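Alr3699 protein (Nostoc sp., PDB 4XSO) is a GT-B fold protein of the glycosyltransferase type, built from two Rossmann-like domains, whose precise function is not established. Local coordinates at residues V208-K219 / M280-T291. Residues are numbered along the deposited sequence; the frame is centred on the assembly and turned at random.
Sequences VVGHFSRLSPWK and MAACDLVAHTST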
ATOM      1  N   VAL A 208      18.364 -36.406 -34.313  1.00 31.92           N
ATOM      2  CA  VAL A 208      18.387 -35.896 -32.982  1.00 33.47           C
ATOM      3  C   VAL A 208      17.231 -34.912 -32.716  1.00 34.07           C
ATOM      4  O   VAL A 208      17.122 -33.852 -33.321  1.00 33.37           O
ATOM      5  CB  VAL A 208      19.733 -35.194 -32.722  1.00 34.50           C
ATOM      6  CG1 VAL A 208      19.750 -34.549 -31.346  1.00 32.60           C
ATOM      7  CG2 VAL A 208      20.896 -36.164 -32.842  1.00 34.14           C
ATOM      8  N   VAL A 209      16.411 -35.263 -31.757  1.00 29.42           N
ATOM      9  CA  VAL A 209      15.373 -34.401 -31.266  1.00 31.41           C
ATOM     10  C   VAL A 209      15.800 -33.797 -29.950  1.00 31.57           C
ATOM     11  O   VAL A 209      16.059 -34.519 -28.963  1.00 31.01           O
ATOM     12  CB  VAL A 209      14.058 -35.152 -31.012  1.00 30.21           C
ATOM     13  CG1 VAL A 209      12.981 -34.169 -30.585  1.00 33.70           C
ATOM     14  CG2 VAL A 209      13.615 -35.895 -32.250  1.00 32.93           C
ATOM     15  N   GLY A 210      15.840 -32.465 -29.881  1.00 31.36           N
ATOM     16  CA  GLY A 210      16.314 -31.788 -28.683  1.00 29.79           C
ATOM     17  C   GLY A 210      15.143 -31.199 -27.919  1.00 29.91           C
ATOM     18  O   GLY A 210      14.197 -30.642 -28.510  1.00 31.23           O
ATOM     19  N   HIS A 211      15.224 -31.281 -26.595  1.00 30.37           N
ATOM     20  CA  HIS A 211      14.252 -30.691 -25.738  1.00 29.58           C
ATOM     21  C   HIS A 211      15.023 -29.803 -24.778  1.00 30.57           C
ATOM     22  O   HIS A 211      15.943 -30.291 -24.102  1.00 34.89           O
ATOM     23  CB  HIS A 211      13.548 -31.836 -24.983  1.00 33.48           C
ATOM     24  CG  HIS A 211      12.304 -31.425 -24.275  1.00 34.02           C
ATOM     25  ND1 HIS A 211      12.311 -30.677 -23.117  1.00 39.15           N
ATOM     26  CD2 HIS A 211      11.002 -31.631 -24.574  1.00 35.82           C
ATOM     27  CE1 HIS A 211      11.062 -30.446 -22.732  1.00 33.77           C
ATOM     28  NE2 HIS A 211      10.257 -30.995 -23.619  1.00 33.38           N
ATOM     29  N   PHE A 212      14.702 -28.540 -24.703  1.00 26.81           N
ATOM     30  CA  PHE A 212      15.563 -27.581 -23.952  1.00 33.30           C
ATOM     31  C   PHE A 212      14.750 -26.902 -22.857  1.00 34.88           C
ATOM     32  O   PHE A 212      13.967 -26.033 -23.142  1.00 48.93           O
ATOM     33  CB  PHE A 212      16.042 -26.500 -24.895  1.00 29.07           C
ATOM     34  CG  PHE A 212      16.922 -27.031 -25.953  1.00 28.23           C
ATOM     35  CD1 PHE A 212      16.390 -27.570 -27.074  1.00 31.66           C
ATOM     36  CD2 PHE A 212      18.261 -27.043 -25.781  1.00 29.37           C
ATOM     37  CE1 PHE A 212      17.178 -28.106 -28.028  1.00 31.44           C
ATOM     38  CE2 PHE A 212      19.080 -27.612 -26.719  1.00 28.84           C
ATOM     39  CZ  PHE A 212      18.537 -28.113 -27.864  1.00 31.22           C
ATOM     40  N   SER A 213      14.926 -27.281 -21.627  1.00 38.92           N
ATOM     41  CA  SER A 213      13.962 -26.881 -20.609  1.00 38.17           C
ATOM     42  C   SER A 213      14.510 -27.380 -19.271  1.00 41.70           C
ATOM     43  O   SER A 213      15.415 -28.205 -19.258  1.00 43.47           O
ATOM     44  CB  SER A 213      12.549 -27.317 -21.012  1.00 45.24           C
ATOM     45  OG  SER A 213      11.743 -27.610 -19.909  1.00 47.66           O
ATOM     46  N   ARG A 214      13.934 -26.925 -18.152  1.00 41.22           N
ATOM     47  CA  ARG A 214      14.216 -27.552 -16.893  1.00 46.73           C
ATOM     48  C   ARG A 214      13.303 -28.800 -16.844  1.00 34.58           C
ATOM     49  O   ARG A 214      12.278 -28.893 -17.515  1.00 35.43           O
ATOM     50  CB  ARG A 214      13.926 -26.594 -15.716  1.00 57.95           C
ATOM     51  CG  ARG A 214      12.495 -26.098 -15.685  1.00 65.36           C
ATOM     52  CD  ARG A 214      12.302 -24.964 -14.675  1.00 80.26           C
ATOM     53  NE  ARG A 214      10.988 -24.364 -14.866  1.00 80.57           N
ATOM     54  CZ  ARG A 214      10.698 -23.423 -15.765  1.00 84.69           C
ATOM     55  NH1 ARG A 214      11.647 -22.902 -16.551  1.00 81.78           N
ATOM     56  NH2 ARG A 214       9.443 -22.986 -15.859  1.00 83.36           N
ATOM     57  N   LEU A 215      13.755 -29.787 -16.117  1.00 38.17           N
ATOM     58  CA  LEU A 215      13.089 -31.061 -16.041  1.00 38.91           C
ATOM     59  C   LEU A 215      11.926 -30.877 -15.084  1.00 43.64           C
ATOM     60  O   LEU A 215      12.123 -30.821 -13.859  1.00 47.76           O
ATOM     61  CB  LEU A 215      14.076 -32.123 -15.538  1.00 40.42           C
ATOM     62  CG  LEU A 215      15.324 -32.295 -16.401  1.00 43.17           C
ATOM     63  CD1 LEU A 215      16.283 -33.277 -15.716  1.00 51.11           C
ATOM     64  CD2 LEU A 215      14.968 -32.768 -17.802  1.00 43.64           C
ATOM     65  N   SER A 216      10.717 -30.804 -15.486  1.00 48.34           N
ATOM     66  CA  SER A 216       9.497 -30.458 -14.744  1.00 50.38           C
ATOM     67  C   SER A 216       8.235 -31.107 -15.367  1.00 45.19           C
ATOM     68  O   SER A 216       8.206 -31.399 -16.563  1.00 48.00           O
ATOM     69  CB  SER A 216       9.410 -28.951 -14.634  1.00 54.47           C
ATOM     70  OG  SER A 216       8.242 -28.611 -13.976  1.00 59.26           O
ATOM     71  N   PRO A 217       7.265 -31.586 -14.779  1.00 45.77           N
ATOM     72  CA  PRO A 217       6.155 -32.293 -15.465  1.00 45.54           C
ATOM     73  C   PRO A 217       5.403 -31.387 -16.427  1.00 44.19           C
ATOM     74  O   PRO A 217       4.966 -31.832 -17.480  1.00 41.13           O
ATOM     75  CB  PRO A 217       5.209 -32.727 -14.325  1.00 46.33           C
ATOM     76  CG  PRO A 217       5.996 -32.572 -13.058  1.00 46.70           C
ATOM     77  CD  PRO A 217       7.196 -31.697 -13.302  1.00 44.29           C
ATOM     78  N   TRP A 218       5.284 -30.112 -16.062  1.00 45.85           N
ATOM     79  CA  TRP A 218       4.601 -29.131 -16.909  1.00 48.86           C
ATOM     80  C   TRP A 218       5.356 -29.010 -18.254  1.00 44.13           C
ATOM     81  O   TRP A 218       4.717 -28.732 -19.278  1.00 37.72           O
ATOM     82  CB  TRP A 218       4.541 -27.731 -16.253  1.00 51.58           C
ATOM     83  CG  TRP A 218       3.586 -27.533 -15.100  1.00 66.01           C
ATOM     84  CD1 TRP A 218       2.907 -28.491 -14.397  1.00 67.67           C
ATOM     85  CD2 TRP A 218       3.250 -26.262 -14.479  1.00 87.47           C
ATOM     86  NE1 TRP A 218       2.152 -27.899 -13.400  1.00 77.36           N
ATOM     87  CE2 TRP A 218       2.345 -26.535 -13.429  1.00 88.24           C
ATOM     88  CE3 TRP A 218       3.624 -24.916 -14.720  1.00 90.12           C
ATOM     89  CZ2 TRP A 218       1.800 -25.506 -12.618  1.00 91.19           C
ATOM     90  CZ3 TRP A 218       3.083 -23.895 -13.907  1.00 84.28           C
ATOM     91  CH2 TRP A 218       2.186 -24.200 -12.876  1.00 90.73           C
ATOM     92  N   LYS A 219       6.687 -29.186 -18.234  1.00 36.68           N
ATOM     93  CA  LYS A 219       7.490 -29.071 -19.460  1.00 36.79           C
ATOM     94  C   LYS A 219       7.453 -30.288 -20.385  1.00 37.13           C
ATOM     95  O   LYS A 219       7.929 -30.211 -21.530  1.00 35.02           O
ATOM     96  CB  LYS A 219       8.920 -28.655 -19.152  1.00 33.56           C
ATOM     97  CG  LYS A 219       8.995 -27.276 -18.453  1.00 35.92           C
ATOM     98  CD  LYS A 219       8.553 -26.179 -19.415  1.00 41.85           C
ATOM     99  CE  LYS A 219       8.610 -24.779 -18.845  1.00 54.60           C
ATOM    100  NZ  LYS A 219       9.920 -24.162 -19.209  1.00 62.88           N
ATOM    101  N   MET A 280      21.029 -26.485 -30.185  1.00 32.35           N
ATOM    102  CA  MET A 280      19.854 -26.453 -31.102  1.00 30.64           C
ATOM    103  C   MET A 280      20.274 -26.735 -32.568  1.00 28.58           C
ATOM    104  O   MET A 280      19.703 -27.538 -33.308  1.00 30.12           O
ATOM    105  CB  MET A 280      19.172 -25.100 -30.983  1.00 29.58           C
ATOM    106  CG  MET A 280      18.385 -24.831 -29.679  1.00 28.92           C
ATOM    107  SD  MET A 280      17.393 -23.324 -29.711  1.00 21.02           S
ATOM    108  CE  MET A 280      16.519 -23.682 -28.168  1.00 32.26           C
ATOM    109  N   ALA A 281      21.320 -26.043 -32.988  1.00 28.08           N
ATOM    110  CA  ALA A 281      21.860 -26.219 -34.305  1.00 30.02           C
ATOM    111  C   ALA A 281      22.253 -27.652 -34.549  1.00 30.71           C
ATOM    112  O   ALA A 281      22.074 -28.156 -35.660  1.00 36.02           O
ATOM    113  CB  ALA A 281      23.056 -25.300 -34.545  1.00 30.47           C
ATOM    114  N   ALA A 282      22.749 -28.337 -33.533  1.00 30.81           N
ATOM    115  CA  ALA A 282      23.103 -29.705 -33.735  1.00 32.16           C
ATOM    116  C   ALA A 282      21.938 -30.692 -33.731  1.00 32.79           C
ATOM    117  O   ALA A 282      22.141 -31.823 -34.040  1.00 34.27           O
ATOM    118  CB  ALA A 282      24.124 -30.107 -32.742  1.00 33.64           C
ATOM    119  N   CYS A 283      20.737 -30.264 -33.380  1.00 34.06           N
ATOM    120  CA  CYS A 283      19.547 -31.137 -33.450  1.00 32.03           C
ATOM    121  C   CYS A 283      19.088 -31.196 -34.896  1.00 35.50           C
ATOM    122  O   CYS A 283      19.541 -30.399 -35.753  1.00 34.25           O
ATOM    123  CB  CYS A 283      18.458 -30.554 -32.584  1.00 34.93           C
ATOM    124  SG  CYS A 283      18.916 -30.692 -30.851  1.00 36.71           S
ATOM    125  N   ASP A 284      18.224 -32.157 -35.177  1.00 31.40           N
ATOM    126  CA  ASP A 284      17.540 -32.250 -36.448  1.00 34.34           C
ATOM    127  C   ASP A 284      16.121 -31.753 -36.261  1.00 34.80           C
ATOM    128  O   ASP A 284      15.519 -31.334 -37.192  1.00 31.20           O
ATOM    129  CB  ASP A 284      17.611 -33.693 -36.943  1.00 43.40           C
ATOM    130  CG  ASP A 284      19.070 -34.158 -37.158  1.00 40.50           C
ATOM    131  OD1 ASP A 284      19.592 -33.677 -38.186  1.00 41.06           O
ATOM    132  OD2 ASP A 284      19.708 -34.903 -36.309  1.00 35.74           O
ATOM    133  N   LEU A 285      15.612 -31.743 -35.027  1.00 31.18           N
ATOM    134  CA  LEU A 285      14.285 -31.208 -34.701  1.00 31.51           C
ATOM    135  C   LEU A 285      14.327 -30.763 -33.262  1.00 29.93           C
ATOM    136  O   LEU A 285      14.984 -31.391 -32.443  1.00 26.46           O
ATOM    137  CB  LEU A 285      13.231 -32.288 -34.886  1.00 34.21           C
ATOM    138  CG  LEU A 285      11.830 -32.085 -34.342  1.00 32.83           C
ATOM    139  CD1 LEU A 285      11.197 -30.942 -35.156  1.00 36.76           C
ATOM    140  CD2 LEU A 285      10.947 -33.364 -34.452  1.00 34.93           C
ATOM    141  N   VAL A 286      13.689 -29.634 -32.965  1.00 30.36           N
ATOM    142  CA  VAL A 286      13.586 -29.130 -31.613  1.00 29.77           C
ATOM    143  C   VAL A 286      12.144 -29.378 -31.204  1.00 29.92           C
ATOM    144  O   VAL A 286      11.243 -29.001 -31.940  1.00 34.78           O
ATOM    145  CB  VAL A 286      13.950 -27.661 -31.538  1.00 29.54           C
ATOM    146  CG1 VAL A 286      13.709 -27.147 -30.133  1.00 29.33           C
ATOM    147  CG2 VAL A 286      15.425 -27.521 -31.907  1.00 36.54           C
ATOM    148  N   ALA A 287      11.934 -30.043 -30.071  1.00 28.83           N
ATOM    149  CA  ALA A 287      10.614 -30.232 -29.526  1.00 30.90           C
ATOM    150  C   ALA A 287      10.306 -29.471 -28.296  1.00 30.96           C
ATOM    151  O   ALA A 287      10.943 -29.630 -27.255  1.00 34.58           O
ATOM    152  CB  ALA A 287      10.378 -31.747 -29.236  1.00 36.19           C
ATOM    153  N   HIS A 288       9.195 -28.767 -28.370  1.00 33.34           N
ATOM    154  CA  HIS A 288       8.569 -28.125 -27.226  1.00 35.18           C
ATOM    155  C   HIS A 288       7.330 -28.973 -26.937  1.00 34.75           C
ATOM    156  O   HIS A 288       6.519 -29.177 -27.839  1.00 34.70           O
ATOM    157  CB  HIS A 288       8.182 -26.700 -27.627  1.00 34.00           C
ATOM    158  CG  HIS A 288       7.333 -26.006 -26.622  1.00 37.03           C
ATOM    159  ND1 HIS A 288       5.955 -26.062 -26.647  1.00 38.67           N
ATOM    160  CD2 HIS A 288       7.658 -25.248 -25.551  1.00 41.77           C
ATOM    161  CE1 HIS A 288       5.465 -25.394 -25.624  1.00 38.48           C
ATOM    162  NE2 HIS A 288       6.481 -24.901 -24.934  1.00 40.99           N
ATOM    163  N   THR A 289       7.197 -29.503 -25.724  1.00 34.65           N
ATOM    164  CA  THR A 289       6.095 -30.448 -25.445  1.00 36.58           C
ATOM    165  C   THR A 289       5.460 -30.158 -24.093  1.00 36.31           C
ATOM    166  O   THR A 289       5.090 -31.090 -23.396  1.00 37.11           O
ATOM    167  CB  THR A 289       6.615 -31.876 -25.412  1.00 34.47           C
ATOM    168  OG1 THR A 289       7.541 -32.028 -24.319  1.00 34.10           O
ATOM    169  CG2 THR A 289       7.310 -32.188 -26.727  1.00 42.27           C
ATOM    170  N   SER A 290       5.408 -28.874 -23.711  1.00 37.02           N
ATOM    171  CA  SER A 290       4.756 -28.448 -22.466  1.00 37.05           C
ATOM    172  C   SER A 290       3.254 -28.822 -22.424  1.00 38.10           C
ATOM    173  O   SER A 290       2.527 -28.722 -23.420  1.00 33.75           O
ATOM    174  CB  SER A 290       4.911 -26.954 -22.287  1.00 39.66           C
ATOM    175  OG  SER A 290       6.280 -26.627 -22.133  1.00 39.52           O
ATOM    176  N   THR A 291       2.805 -29.229 -21.251  1.00 35.09           N
ATOM    177  CA  THR A 291       1.455 -29.796 -21.074  1.00 41.04           C
ATOM    178  C   THR A 291       0.550 -28.793 -20.453  1.00 43.17           C
ATOM    179  O   THR A 291      -0.552 -29.097 -20.144  1.00 42.66           O
ATOM    180  CB  THR A 291       1.482 -31.049 -20.200  1.00 38.21           C
ATOM    181  OG1 THR A 291       2.158 -30.757 -18.968  1.00 37.77           O
ATOM    182  CG2 THR A 291       2.207 -32.151 -20.905  1.00 33.71           C
TER
HETATM  183  O   HOH W   1      12.281 -27.691 -25.742  1.00 62.77           O
HETATM  184  O   HOH W   2       8.172 -28.235 -23.149  1.00 35.18           O
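F212 N and A287 O are joined through a water, and H211 reaches T289, where the direct bonds between parallel strands 208-212 and 285-287 stop. These are neighbouring central strands of the C-terminal Rossmann-like sheet of a GT-B fold. Pairing starts at V208, whose O accepts from both D284 N and L285 N, while V208 N gives a nearly straight bond (168°) to the anti lone pair of D284 OD2, an oxygen also salt-bridged to R198. G210 N to L285 O (2.9 Å) and A287 N to G210 O follow. C283 SG occupies the side to which a side chain at G210 would point, and its absence lets the sulfur come within 3.6 Å of G210 CA. The same sulfur meets the F212 ring at its edge. M280 CG lies over one face, 4.0 Å from the F212 centroid (CH-pi), and the extended chain carries SD above the ring at longer range, a Met-aromatic contact. Beyond strand 285-287, T289 OG1, also hydrogen-bonded to G220 O, lies in the H211 ring plane and accepts a bent bond (140°) from NE2. A second water links K219 O, T289 N and S290 OG, itself hydrogen-bonded to E294. W218 O takes T291 N at 2.8 Å and, from the same face but well above the carbonyl plane, T291 OG1 at 3.3 Å.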